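Local structure of bilirubin-inducible fluorescent protein UnaG (Anguilla japonica, 4I3B) at residues Met51-Glu56 against Thr65-Lys70; Val6-Ile11 against Thr40-Gln45; Gly72-Glu77 against Gly85-Val90. The protein binds unconjugated bilirubin with high affinity inside a beta-barrel and fluoresces green when the bilirubin-bound form is excited. All blocks are in the same frame, centred on the assembly; numbering follows the deposited sequence. Where two conformers were deposited one is given.

Interaction 1: Met51-Glu56 against Thr65-Lys70. With BLR (3-[5-[(Z)-(4-ethenyl-3-methyl-5-oxidanylidene-pyrrol-2-ylidene)methyl]-2-[[5-[(Z)-(3-ethenyl-4-methyl-5-oxidanylidene-pyrrol-2-ylidene)methyl]-3-(3-hydroxy-3-oxopropyl)-4-methyl-1H-pyrrol-2-yl]methyl]-4-methyl-1H-pyrrol-3-yl]propanoic acid), chain G.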
loop_
_atom_site.group_PDB
_atom_site.type_symbol
_atom_site.label_atom_id
_atom_site.label_comp_id
_atom_site.label_asym_id
_atom_site.label_seq_id
_atom_site.Cartn_x
_atom_site.Cartn_y
_atom_site.Cartn_z
ATOM N N MET A 51 -3.113 -13.392 1.250
ATOM C CA MET A 51 -3.700 -12.222 1.905
ATOM C C MET A 51 -4.738 -11.556 1.043
ATOM O O MET A 51 -4.680 -11.593 -0.183
ATOM C CB MET A 51 -2.604 -11.188 2.248
ATOM C CG MET A 51 -1.523 -11.757 3.145
ATOM S SD MET A 51 -0.220 -10.582 3.575
ATOM C CE MET A 51 -1.104 -9.361 4.533
ATOM N N THR A 52 -5.687 -10.912 1.711
ATOM C CA THR A 52 -6.626 -10.010 1.062
ATOM C C THR A 52 -6.580 -8.703 1.814
ATOM O O THR A 52 -6.601 -8.699 3.044
ATOM C CB THR A 52 -8.036 -10.566 1.127
ATOM O OG1 THR A 52 -8.088 -11.781 0.377
ATOM C CG2 THR A 52 -9.034 -9.603 0.556
ATOM N N VAL A 53 -6.474 -7.597 1.093
ATOM C CA VAL A 53 -6.496 -6.282 1.726
ATOM C C VAL A 53 -7.630 -5.489 1.077
ATOM O O VAL A 53 -7.646 -5.306 -0.150
ATOM C CB VAL A 53 -5.163 -5.516 1.593
ATOM C CG1 VAL A 53 -5.262 -4.155 2.331
ATOM C CG2 VAL A 53 -4.039 -6.329 2.190
ATOM N N LYS A 54 -8.595 -5.070 1.897
ATOM C CA LYS A 54 -9.652 -4.192 1.439
ATOM C C LYS A 54 -9.323 -2.782 1.936
ATOM O O LYS A 54 -8.959 -2.605 3.099
ATOM C CB LYS A 54 -10.997 -4.616 1.998
ATOM C CG LYS A 54 -12.128 -3.708 1.556
ATOM C CD LYS A 54 -13.495 -4.112 2.121
ATOM C CE LYS A 54 -14.502 -2.957 2.033
ATOM N NZ LYS A 54 -15.838 -3.376 2.615
ATOM N N ILE A 55 -9.445 -1.797 1.058
ATOM C CA ILE A 55 -9.040 -0.434 1.367
ATOM C C ILE A 55 -10.201 0.515 1.112
ATOM O O ILE A 55 -10.784 0.513 0.033
ATOM C CB ILE A 55 -7.825 -0.009 0.493
ATOM C CG1 ILE A 55 -6.660 -0.999 0.646
ATOM C CG2 ILE A 55 -7.370 1.421 0.842
ATOM C CD1 ILE A 55 -6.582 -2.073 -0.398
ATOM N N GLU A 56 -10.509 1.350 2.096
ATOM C CA GLU A 56 -11.381 2.483 1.867
ATOM C C GLU A 56 -10.462 3.696 1.913
ATOM O O GLU A 56 -10.043 4.131 2.998
ATOM C CB GLU A 56 -12.448 2.552 2.955
ATOM C CG GLU A 56 -13.370 1.340 2.944
ATOM C CD GLU A 56 -14.230 1.217 4.199
ATOM O OE1 GLU A 56 -13.827 1.710 5.273
ATOM O OE2 GLU A 56 -15.281 0.573 4.102
ATOM N N THR A 65 -11.016 -0.142 -2.866
ATOM C CA THR A 65 -10.539 -1.217 -3.711
ATOM C C THR A 65 -10.065 -2.369 -2.855
ATOM O O THR A 65 -10.224 -2.364 -1.629
ATOM C CB THR A 65 -9.427 -0.719 -4.667
ATOM O OG1 THR A 65 -9.194 -1.708 -5.672
ATOM C CG2 THR A 65 -8.126 -0.427 -3.937
ATOM N N GLN A 66 -9.562 -3.414 -3.512
ATOM C CA GLN A 66 -8.980 -4.537 -2.800
ATOM C C GLN A 66 -7.861 -5.126 -3.624
ATOM O O GLN A 66 -7.850 -4.994 -4.871
ATOM C CB GLN A 66 -10.016 -5.611 -2.488
ATOM C CG GLN A 66 -10.388 -6.407 -3.683
ATOM C CD GLN A 66 -11.390 -7.485 -3.354
ATOM O OE1 GLN A 66 -11.666 -7.776 -2.177
ATOM N NE2 GLN A 66 -11.956 -8.084 -4.391
ATOM N N VAL A 67 -6.938 -5.797 -2.943
ATOM C CA VAL A 67 -6.012 -6.687 -3.615
ATOM C C VAL A 67 -6.043 -8.035 -2.910
ATOM O O VAL A 67 -6.264 -8.120 -1.686
ATOM C CB VAL A 67 -4.569 -6.145 -3.633
ATOM C CG1 VAL A 67 -4.447 -4.911 -4.540
ATOM C CG2 VAL A 67 -4.060 -5.847 -2.244
ATOM N N LYS A 68 -5.847 -9.096 -3.693
ATOM C CA LYS A 68 -5.765 -10.464 -3.202
ATOM C C LYS A 68 -4.541 -11.097 -3.834
ATOM O O LYS A 68 -4.386 -11.034 -5.053
ATOM C CB LYS A 68 -6.994 -11.276 -3.641
ATOM C CG LYS A 68 -8.319 -10.855 -3.057
ATOM C CD LYS A 68 -9.403 -11.884 -3.387
ATOM C CE LYS A 68 -10.632 -11.699 -2.508
ATOM N NZ LYS A 68 -11.721 -12.673 -2.823
ATOM N N PHE A 69 -3.696 -11.735 -3.039
ATOM C CA PHE A 69 -2.484 -12.328 -3.579
ATOM C C PHE A 69 -1.962 -13.477 -2.740
ATOM O O PHE A 69 -2.309 -13.626 -1.561
ATOM C CB PHE A 69 -1.382 -11.263 -3.715
ATOM C CG PHE A 69 -1.094 -10.525 -2.425
ATOM C CD1 PHE A 69 -0.192 -11.051 -1.497
ATOM C CD2 PHE A 69 -1.712 -9.311 -2.146
ATOM C CE1 PHE A 69 0.091 -10.367 -0.293
ATOM C CE2 PHE A 69 -1.438 -8.641 -0.956
ATOM C CZ PHE A 69 -0.541 -9.174 -0.034
ATOM N N LYS A 70 -1.118 -14.274 -3.375
ATOM C CA LYS A 70 -0.345 -15.303 -2.721
ATOM C C LYS A 70 1.120 -14.856 -2.718
ATOM O O LYS A 70 1.638 -14.400 -3.736
ATOM C CB LYS A 70 -0.535 -16.618 -3.485
ATOM C CG LYS A 70 0.319 -17.769 -2.985
ATOM C CD LYS A 70 -0.131 -19.089 -3.591
ATOM C CE LYS A 70 0.963 -20.137 -3.495
ATOM N NZ LYS A 70 1.339 -20.467 -2.088
HETATM C CHA BLR G . -3.548 2.401 0.315
HETATM N NA BLR G . -2.758 0.010 0.551
HETATM C C1A BLR G . -3.476 0.948 -0.121
HETATM C C2A BLR G . -3.991 0.382 -1.276
HETATM C C3A BLR G . -3.547 -0.940 -1.298
HETATM C C4A BLR G . -2.789 -1.147 -0.152
HETATM C CMA BLR G . -3.846 -1.966 -2.349
HETATM C CAA BLR G . -4.865 1.066 -2.281
HETATM C CBA BLR G . -4.138 1.466 -3.503
HETATM C CGA BLR G . -5.003 2.113 -4.523
HETATM O O1A BLR G . -6.066 2.715 -4.196
HETATM O O2A BLR G . -4.629 1.991 -5.746
HETATM C CHB BLR G . -2.156 -2.428 0.204
HETATM N NB BLR G . -1.687 -2.055 2.585
HETATM C C1B BLR G . -1.676 -2.849 1.417
HETATM C C2B BLR G . -1.072 -4.083 1.724
HETATM C C3B BLR G . -0.736 -4.144 2.962
HETATM C C4B BLR G . -1.045 -2.854 3.706
HETATM C CMB BLR G . -0.888 -5.178 0.691
HETATM O OB BLR G . -0.906 -2.476 4.817
HETATM C CAB BLR G . -0.097 -5.277 3.675
HETATM C CBB BLR G . 0.246 -5.263 4.999
HETATM N NC BLR G . -5.127 6.385 -2.771
HETATM C C1C BLR G . -6.201 7.306 -3.374
HETATM C C2C BLR G . -5.564 7.656 -4.675
HETATM C C3C BLR G . -4.419 7.083 -4.823
HETATM C C4C BLR G . -4.070 6.291 -3.744
HETATM C CMC BLR G . -6.289 8.537 -5.635
HETATM O OC BLR G . -7.228 7.634 -2.850
HETATM C CAC BLR G . -3.544 7.171 -6.005
HETATM C CBC BLR G . -3.385 8.310 -6.723
HETATM C CHD BLR G . -2.954 5.543 -3.558
HETATM N ND BLR G . -3.527 4.113 -1.513
HETATM C C1D BLR G . -2.710 4.572 -2.479
HETATM C C2D BLR G . -1.411 3.891 -2.299
HETATM C C3D BLR G . -1.510 3.053 -1.218
HETATM C C4D BLR G . -2.881 3.138 -0.686
HETATM C CMD BLR G . -0.232 4.154 -3.175
HETATM C CAD BLR G . -0.414 2.153 -0.715
HETATM C CBD BLR G . 0.270 2.771 0.489
HETATM C CGD BLR G . -0.489 2.491 1.734
HETATM O O1D BLR G . -0.901 3.446 2.418
HETATM O O2D BLR G . -0.687 1.319 2.132
#
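A beta hairpin in the wall of the fatty-acid-binding-protein barrel pairs Val53 with Val67 and Ile55 with Thr65, and its inner face lies against the bilirubin. Strands 51-56 and 65-70 run antiparallel, 168° between their directions, and the hydrogen-bonded pairs Met51-Phe69, Val53-Val67 and Ile55-Thr65 each exchange two backbone hydrogen bonds. Side chains of these three pairs turn into the barrel; Thr52, Lys54, Gln66 and Lys68 start out on the other face. Branched aliphatic residues suit both the extended backbone and the apolar ring carbons and methyls of the pigment. Ile55 has CG1 anti to its carbonyl carbon, chi1 -55°, which puts CG1 against one pyrrole ring; beyond it, Ile55 CD1 is 3.4 Å from the ring methyl CMA of bilirubin. The same methyl rests on Val67, whose CG1 is 3.7 Å from bilirubin CMA, while Val53 CG2 meets the methyl CMB of another ring at 3.7 Å. Replacing Ile55 with an alanine would probably open a gap beside CMA and leave that pyrrole ring freer to shift. Bilirubin is also hydrogen-bonded to Ser80, Thr61, Tyr134, Arg132, Arg112 and Asn57, whereas the contacts made here are mainly with aliphatic and aromatic side chains. On the outer face Thr52 OG1 lies 3.6 Å from Lys68 CG, the two side chains running alongside each other. One pair along, on the inner face, Met51 and Phe69 point the same way. The phenylalanine ring receives Met51 CB at CZ, 3.7 Å away, and the sulfur completes an oblique Met-aromatic contact, with Met51 SD 4.9 Å from the centroid of the Phe69 ring. At the ring's edge, near its plane, Phe69 CE2 is 3.9 Å from bilirubin CMB.

Interaction 2: Val6-Ile11 against Thr40-Gln45; sequences VGTWKI and TLYISQ. With BLR (3-[5-[(Z)-(4-ethenyl-3-methyl-5-oxidanylidene-pyrrol-2-ylidene)methyl]-2-[[5-[(Z)-(3-ethenyl-4-methyl-5-oxidanylidene-pyrrol-2-ylidene)methyl]-3-(3-hydroxy-3-oxopropyl)-4-methyl-1H-pyrrol-2-yl]methyl]-4-methyl-1H-pyrrol-3-yl]propanoic acid), chain G.
Ile43 reaches from strand 40-45 across to Gly7 and Trp9 of strand 7-11, and its side chain ends between protein and bilirubin. Its CB lies against the backbone of Gly7, with Ile43 CB 3.6 Å from Gly7 O. The branch CG2 passes near Val6 CA. The other branch starts anti to the carbonyl carbon, chi1 -59°, and CG1 again meets Gly7 O as well as the indole. At the tip, Ile43 CD1 is 3.8 Å from Trp9 CD1, the two side chains crossing obliquely, and Ile43 CD1 also stands 3.7 Å from the vinyl carbon CBB of bilirubin. A beta-branched isoleucine suits the extended strand, and its ethyl arm is long enough for one terminal methyl to meet both the indole and the vinyl group. Gly7 suits its place by its positive phi of 109°, where a CB would jam against the preceding carbonyl oxygen. It exchanges two backbone hydrogen bonds with Ile43, as Trp9 does with Leu41. The indole NH of Trp9 is hydrogen-bonded to Phe5 O, and Arg136 makes a cation-pi contact with the ring. Beside Trp9, Leu41 brings CD1 to 3.3 Å from bilirubin OB. On the opposite face Thr8 OG1 sits 3.5 Å from Tyr42 CD1, while Tyr42 OH is hydrogen-bonded to Glu56 OE1. Pairing the strands that flank helices 17-23 and 28-36 is typical of the fatty-acid-binding-protein barrel.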
loop_
_atom_site.group_PDB
_atom_site.type_symbol
_atom_site.label_atom_id
_atom_site.label_comp_id
_atom_site.label_asym_id
_atom_site.label_seq_id
_atom_site.Cartn_x
_atom_site.Cartn_y
_atom_site.Cartn_z
ATOM N N VAL A 6 -2.732 -8.906 10.263
ATOM C CA VAL A 6 -4.171 -9.108 10.134
ATOM C C VAL A 6 -5.012 -8.133 10.934
ATOM O O VAL A 6 -4.623 -7.688 12.014
ATOM C CB VAL A 6 -4.504 -10.605 10.456
ATOM C CG1 VAL A 6 -5.979 -10.874 10.602
ATOM C CG2 VAL A 6 -3.925 -11.486 9.352
ATOM N N GLY A 7 -6.156 -7.784 10.362
ATOM C CA GLY A 7 -7.164 -7.001 11.054
ATOM C C GLY A 7 -7.273 -5.589 10.504
ATOM O O GLY A 7 -6.826 -5.280 9.379
ATOM N N THR A 8 -7.890 -4.714 11.278
ATOM C CA THR A 8 -8.184 -3.382 10.825
ATOM C C THR A 8 -7.095 -2.389 11.231
ATOM O O THR A 8 -6.535 -2.505 12.343
ATOM C CB THR A 8 -9.522 -2.925 11.387
ATOM O OG1 THR A 8 -10.521 -3.840 10.955
ATOM C CG2 THR A 8 -9.873 -1.523 10.896
ATOM N N TRP A 9 -6.835 -1.420 10.329
ATOM C CA TRP A 9 -5.853 -0.376 10.515
ATOM C C TRP A 9 -6.396 0.961 10.010
ATOM O O TRP A 9 -7.109 1.016 9.005
ATOM C CB TRP A 9 -4.608 -0.683 9.699
ATOM C CG TRP A 9 -3.842 -1.873 10.109
ATOM C CD1 TRP A 9 -3.934 -3.139 9.568
ATOM C CD2 TRP A 9 -2.867 -1.937 11.137
ATOM N NE1 TRP A 9 -3.036 -3.976 10.196
ATOM C CE2 TRP A 9 -2.376 -3.263 11.167
ATOM C CE3 TRP A 9 -2.348 -1.002 12.043
ATOM C CZ2 TRP A 9 -1.368 -3.659 12.042
ATOM C CZ3 TRP A 9 -1.353 -1.414 12.928
ATOM C CH2 TRP A 9 -0.867 -2.722 12.906
ATOM N N LYS A 10 -6.063 2.057 10.695
ATOM C CA LYS A 10 -6.513 3.394 10.321
ATOM C C LYS A 10 -5.309 4.317 10.237
ATOM O O LYS A 10 -4.398 4.228 11.061
ATOM C CB LYS A 10 -7.481 3.965 11.390
ATOM C CG LYS A 10 -8.788 3.181 11.571
ATOM C CD LYS A 10 -9.659 3.809 12.653
ATOM C CE LYS A 10 -9.862 5.285 12.408
ATOM N NZ LYS A 10 -10.994 5.828 13.208
ATOM N N ILE A 11 -5.293 5.237 9.290
ATOM C CA ILE A 11 -4.086 6.041 9.117
ATOM C C ILE A 11 -3.848 6.911 10.333
ATOM O O ILE A 11 -4.781 7.398 10.965
ATOM C CB ILE A 11 -4.068 6.876 7.812
ATOM C CG1 ILE A 11 -2.631 7.217 7.397
ATOM C CG2 ILE A 11 -4.868 8.129 7.955
ATOM C CD1 ILE A 11 -2.515 7.778 5.974
ATOM N N THR A 40 -8.544 3.495 5.554
ATOM C CA THR A 40 -8.743 2.389 6.478
ATOM C C THR A 40 -8.417 1.124 5.692
ATOM O O THR A 40 -8.808 1.005 4.508
ATOM C CB THR A 40 -10.195 2.324 6.962
ATOM O OG1 THR A 40 -10.553 3.592 7.510
ATOM C CG2 THR A 40 -10.364 1.272 8.026
ATOM N N LEU A 41 -7.727 0.184 6.334
ATOM C CA LEU A 41 -7.394 -1.111 5.748
ATOM C C LEU A 41 -8.030 -2.220 6.547
ATOM O O LEU A 41 -8.061 -2.154 7.782
ATOM C CB LEU A 41 -5.895 -1.344 5.801
ATOM C CG LEU A 41 -4.976 -0.207 5.402
ATOM C CD1 LEU A 41 -3.533 -0.575 5.648
ATOM C CD2 LEU A 41 -5.191 0.225 3.978
ATOM N N TYR A 42 -8.455 -3.275 5.849
ATOM C CA TYR A 42 -8.967 -4.489 6.477
ATOM C C TYR A 42 -8.168 -5.605 5.861
ATOM O O TYR A 42 -8.342 -5.919 4.674
ATOM C CB TYR A 42 -10.456 -4.685 6.184
ATOM C CG TYR A 42 -11.304 -3.492 6.531
ATOM C CD1 TYR A 42 -11.891 -3.380 7.784
ATOM C CD2 TYR A 42 -11.498 -2.459 5.617
ATOM C CE1 TYR A 42 -12.684 -2.288 8.121
ATOM C CE2 TYR A 42 -12.253 -1.347 5.950
ATOM C CZ TYR A 42 -12.851 -1.262 7.196
ATOM O OH TYR A 42 -13.605 -0.153 7.496
ATOM N N ILE A 43 -7.284 -6.177 6.662
ATOM C CA ILE A 43 -6.359 -7.188 6.193
ATOM C C ILE A 43 -6.774 -8.562 6.689
ATOM O O ILE A 43 -7.045 -8.750 7.868
ATOM C CB ILE A 43 -4.957 -6.845 6.688
ATOM C CG1 ILE A 43 -4.588 -5.470 6.161
ATOM C CG2 ILE A 43 -3.938 -7.897 6.228
ATOM C CD1 ILE A 43 -3.142 -5.043 6.427
ATOM N N SER A 44 -6.820 -9.541 5.802
ATOM C CA SER A 44 -7.145 -10.893 6.214
ATOM C C SER A 44 -6.133 -11.841 5.542
ATOM O O SER A 44 -5.425 -11.453 4.610
ATOM C CB SER A 44 -8.614 -11.210 5.865
ATOM O OG SER A 44 -8.837 -11.029 4.474
ATOM N N GLN A 45 -5.980 -13.031 6.092
ATOM C CA GLN A 45 -4.991 -13.955 5.548
ATOM C C GLN A 45 -5.475 -15.372 5.628
ATOM O O GLN A 45 -6.401 -15.703 6.385
ATOM C CB GLN A 45 -3.647 -13.816 6.284
ATOM C CG GLN A 45 -3.590 -14.464 7.664
ATOM C CD GLN A 45 -3.109 -15.906 7.618
ATOM O OE1 GLN A 45 -2.385 -16.304 6.701
ATOM N NE2 GLN A 45 -3.511 -16.697 8.606
HETATM C CHA BLR G . -3.548 2.401 0.315
HETATM N NA BLR G . -2.758 0.010 0.551
HETATM C C1A BLR G . -3.476 0.948 -0.121
HETATM C C2A BLR G . -3.991 0.382 -1.276
HETATM C C3A BLR G . -3.547 -0.940 -1.298
HETATM C C4A BLR G . -2.789 -1.147 -0.152
HETATM C CMA BLR G . -3.846 -1.966 -2.349
HETATM C CAA BLR G . -4.865 1.066 -2.281
HETATM C CBA BLR G . -4.138 1.466 -3.503
HETATM C CGA BLR G . -5.003 2.113 -4.523
HETATM O O1A BLR G . -6.066 2.715 -4.196
HETATM O O2A BLR G . -4.629 1.991 -5.746
HETATM C CHB BLR G . -2.156 -2.428 0.204
HETATM N NB BLR G . -1.687 -2.055 2.585
HETATM C C1B BLR G . -1.676 -2.849 1.417
HETATM C C2B BLR G . -1.072 -4.083 1.724
HETATM C C3B BLR G . -0.736 -4.144 2.962
HETATM C C4B BLR G . -1.045 -2.854 3.706
HETATM C CMB BLR G . -0.888 -5.178 0.691
HETATM O OB BLR G . -0.906 -2.476 4.817
HETATM C CAB BLR G . -0.097 -5.277 3.675
HETATM C CBB BLR G . 0.246 -5.263 4.999
HETATM N NC BLR G . -5.127 6.385 -2.771
HETATM C C1C BLR G . -6.201 7.306 -3.374
HETATM C C2C BLR G . -5.564 7.656 -4.675
HETATM C C3C BLR G . -4.419 7.083 -4.823
HETATM C C4C BLR G . -4.070 6.291 -3.744
HETATM C CMC BLR G . -6.289 8.537 -5.635
HETATM O OC BLR G . -7.228 7.634 -2.850
HETATM C CAC BLR G . -3.544 7.171 -6.005
HETATM C CBC BLR G . -3.385 8.310 -6.723
HETATM C CHD BLR G . -2.954 5.543 -3.558
HETATM N ND BLR G . -3.527 4.113 -1.513
HETATM C C1D BLR G . -2.710 4.572 -2.479
HETATM C C2D BLR G . -1.411 3.891 -2.299
HETATM C C3D BLR G . -1.510 3.053 -1.218
HETATM C C4D BLR G . -2.881 3.138 -0.686
HETATM C CMD BLR G . -0.232 4.154 -3.175
HETATM C CAD BLR G . -0.414 2.153 -0.715
HETATM C CBD BLR G . 0.270 2.771 0.489
HETATM C CGD BLR G . -0.489 2.491 1.734
HETATM O O1D BLR G . -0.901 3.446 2.418
HETATM O O2D BLR G . -0.687 1.319 2.132
#

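Interaction 3: Gly72-Glu77 against Gly85-Val90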
loop_
_atom_site.group_PDB
_atom_site.type_symbol
_atom_site.label_atom_id
_atom_site.label_comp_id
_atom_site.label_asym_id
_atom_site.label_seq_id
_atom_site.Cartn_x
_atom_site.Cartn_y
_atom_site.Cartn_z
ATOM N N GLY A 72 4.809 -14.454 -3.316
ATOM C CA GLY A 72 5.672 -14.956 -4.356
ATOM C C GLY A 72 5.036 -15.086 -5.723
ATOM O O GLY A 72 5.725 -15.411 -6.678
ATOM N N GLU A 73 3.729 -14.875 -5.821
ATOM C CA GLU A 73 3.013 -15.059 -7.077
ATOM C C GLU A 73 2.625 -13.715 -7.676
ATOM O O GLU A 73 1.883 -12.945 -7.075
ATOM C CB GLU A 73 1.759 -15.927 -6.874
ATOM C CG GLU A 73 0.944 -16.189 -8.164
ATOM C CD GLU A 73 -0.396 -16.864 -7.907
ATOM O OE1 GLU A 73 -0.572 -18.015 -8.368
ATOM O OE2 GLU A 73 -1.284 -16.235 -7.282
ATOM N N GLU A 74 3.129 -13.427 -8.865
ATOM C CA GLU A 74 2.800 -12.189 -9.544
ATOM C C GLU A 74 1.309 -12.117 -9.872
ATOM O O GLU A 74 0.668 -13.119 -10.225
ATOM C CB GLU A 74 3.647 -12.094 -10.815
ATOM C CG GLU A 74 3.483 -10.790 -11.556
ATOM C CD GLU A 74 4.396 -10.727 -12.777
ATOM O OE1 GLU A 74 5.554 -10.275 -12.630
ATOM O OE2 GLU A 74 3.966 -11.133 -13.874
ATOM N N PHE A 75 0.753 -10.913 -9.782
ATOM C CA PHE A 75 -0.654 -10.711 -10.095
ATOM C C PHE A 75 -0.878 -9.364 -10.767
ATOM O O PHE A 75 -0.058 -8.453 -10.654
ATOM C CB PHE A 75 -1.535 -10.846 -8.844
ATOM C CG PHE A 75 -1.243 -9.845 -7.745
ATOM C CD1 PHE A 75 -0.142 -10.019 -6.896
ATOM C CD2 PHE A 75 -2.069 -8.729 -7.547
ATOM C CE1 PHE A 75 0.115 -9.119 -5.866
ATOM C CE2 PHE A 75 -1.798 -7.820 -6.526
ATOM C CZ PHE A 75 -0.705 -8.017 -5.683
ATOM N N ASP A 76 -1.984 -9.249 -11.509
ATOM C CA ASP A 76 -2.338 -7.994 -12.143
ATOM C C ASP A 76 -2.970 -7.048 -11.125
ATOM O O ASP A 76 -3.797 -7.477 -10.340
ATOM C CB ASP A 76 -3.374 -8.224 -13.263
ATOM C CG ASP A 76 -2.812 -8.967 -14.464
ATOM O OD1 ASP A 76 -1.624 -8.837 -14.750
ATOM O OD2 ASP A 76 -3.575 -9.670 -15.154
ATOM N N GLU A 77 -2.604 -5.773 -11.178
ATOM C CA GLU A 77 -3.228 -4.769 -10.330
ATOM C C GLU A 77 -3.684 -3.594 -11.189
ATOM O O GLU A 77 -3.068 -3.262 -12.198
ATOM C CB GLU A 77 -2.228 -4.294 -9.264
ATOM C CG GLU A 77 -2.853 -3.427 -8.147
ATOM C CD GLU A 77 -1.855 -3.036 -7.059
ATOM O OE1 GLU A 77 -0.734 -3.606 -7.009
ATOM O OE2 GLU A 77 -2.186 -2.140 -6.246
ATOM N N GLY A 85 -0.965 -1.759 -17.043
ATOM C CA GLY A 85 -0.034 -2.854 -17.161
ATOM C C GLY A 85 0.745 -3.159 -15.908
ATOM O O GLY A 85 1.861 -3.657 -15.984
ATOM N N VAL A 86 0.170 -2.863 -14.753
ATOM C CA VAL A 86 0.880 -3.087 -13.503
ATOM C C VAL A 86 0.888 -4.560 -13.128
ATOM O O VAL A 86 -0.180 -5.197 -13.029
ATOM C CB VAL A 86 0.257 -2.252 -12.363
ATOM C CG1 VAL A 86 0.983 -2.529 -11.070
ATOM C CG2 VAL A 86 0.326 -0.778 -12.720
ATOM N N LYS A 87 2.090 -5.072 -12.868
ATOM C CA LYS A 87 2.284 -6.427 -12.394
ATOM C C LYS A 87 2.887 -6.293 -11.017
ATOM O O LYS A 87 3.887 -5.602 -10.846
ATOM C CB LYS A 87 3.252 -7.180 -13.306
ATOM C CG LYS A 87 2.760 -7.303 -14.740
ATOM C CD LYS A 87 1.573 -8.245 -14.843
ATOM C CE LYS A 87 1.315 -8.663 -16.276
ATOM N NZ LYS A 87 0.307 -9.743 -16.340
ATOM N N SER A 88 2.283 -6.956 -10.049
ATOM C CA SER A 88 2.662 -6.808 -8.640
ATOM C C SER A 88 3.087 -8.147 -8.034
ATOM O O SER A 88 2.614 -9.205 -8.455
ATOM C CB SER A 88 1.482 -6.264 -7.859
ATOM O OG SER A 88 1.177 -4.990 -8.396
ATOM N N VAL A 89 3.948 -8.096 -7.031
ATOM C CA VAL A 89 4.324 -9.308 -6.325
ATOM C C VAL A 89 4.695 -8.930 -4.902
ATOM O O VAL A 89 5.257 -7.849 -4.657
ATOM C CB VAL A 89 5.476 -10.068 -7.036
ATOM C CG1 VAL A 89 6.793 -9.285 -6.974
ATOM C CG2 VAL A 89 5.605 -11.490 -6.476
ATOM N N VAL A 90 4.355 -9.805 -3.967
ATOM C CA VAL A 90 4.597 -9.555 -2.564
ATOM C C VAL A 90 5.405 -10.706 -1.974
ATOM O O VAL A 90 5.103 -11.858 -2.244
ATOM C CB VAL A 90 3.271 -9.409 -1.799
ATOM C CG1 VAL A 90 3.539 -8.861 -0.386
ATOM C CG2 VAL A 90 2.307 -8.470 -2.572
HETATM O O HOH W 1 2.346 -11.804 -4.645
HETATM O O HOH W 2 -1.265 -6.061 -15.528
HETATM O O HOH W 3 -2.696 -1.778 -14.388
#
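In the hairpin that brings barrel strands 75-77 and 86-90 together, the Phe75 ring lies over Ser88. A chi1 of 61° sets Phe75 CG between the backbone N and the carbonyl carbon, the side from which the ring lies across Ser88. One ring face takes the serine methylene in a CH-pi contact, with Ser88 CB 3.8 Å from the centroid of the Phe75 ring; Val90 CG2 approaches the ring edge near its plane. Phe75 and Ser88 also exchange two backbone hydrogen bonds, and a small serine lets the aromatic ring lie close. On the opposite sheet face Asp76 and Lys87 run side by side, pointing the same way, and close a salt bridge of 2.7 Å from Lys87 NZ to the syn lone pair of Asp76 OD1. Glu74 slants across Lys87, its carboxylate resting on the lysine CB and adding a second negative charge nearby. A water donates to both Asp76 OD1 and Val86 O. Glu77 extends on the same face as Phe75 into the buried side, where Tyr99 and Gln101 also hydrogen-bond to its OE1. That grouping would probably help to stabilise the buried carboxylate, and Ser88 OG completes it, donating to the anti lone pair of Glu77 OE1 at 2.7 Å.

In the fold
All three contacts join antiparallel strands of one barrel and are partly buried, each with an inward and an outward face. Interactions 1 and 2 are neighbours through the adjacent strands 40-46 and 50-56, with Met51 packed on Ile43, and both press buried aliphatic groups on bilirubin. Interaction 3 shares no strand with them and has the most exposed residues among those touching; it meets interaction 1 where Phe69 packs against Phe75 and Val90, but does not touch interaction 2. Chemistry follows place: interaction 1 is largely apolar toward the pigment, interaction 2 adds an indole held by polar partners beyond its strands, and interaction 3 relies on a surface salt bridge, waters and a buried carboxylate.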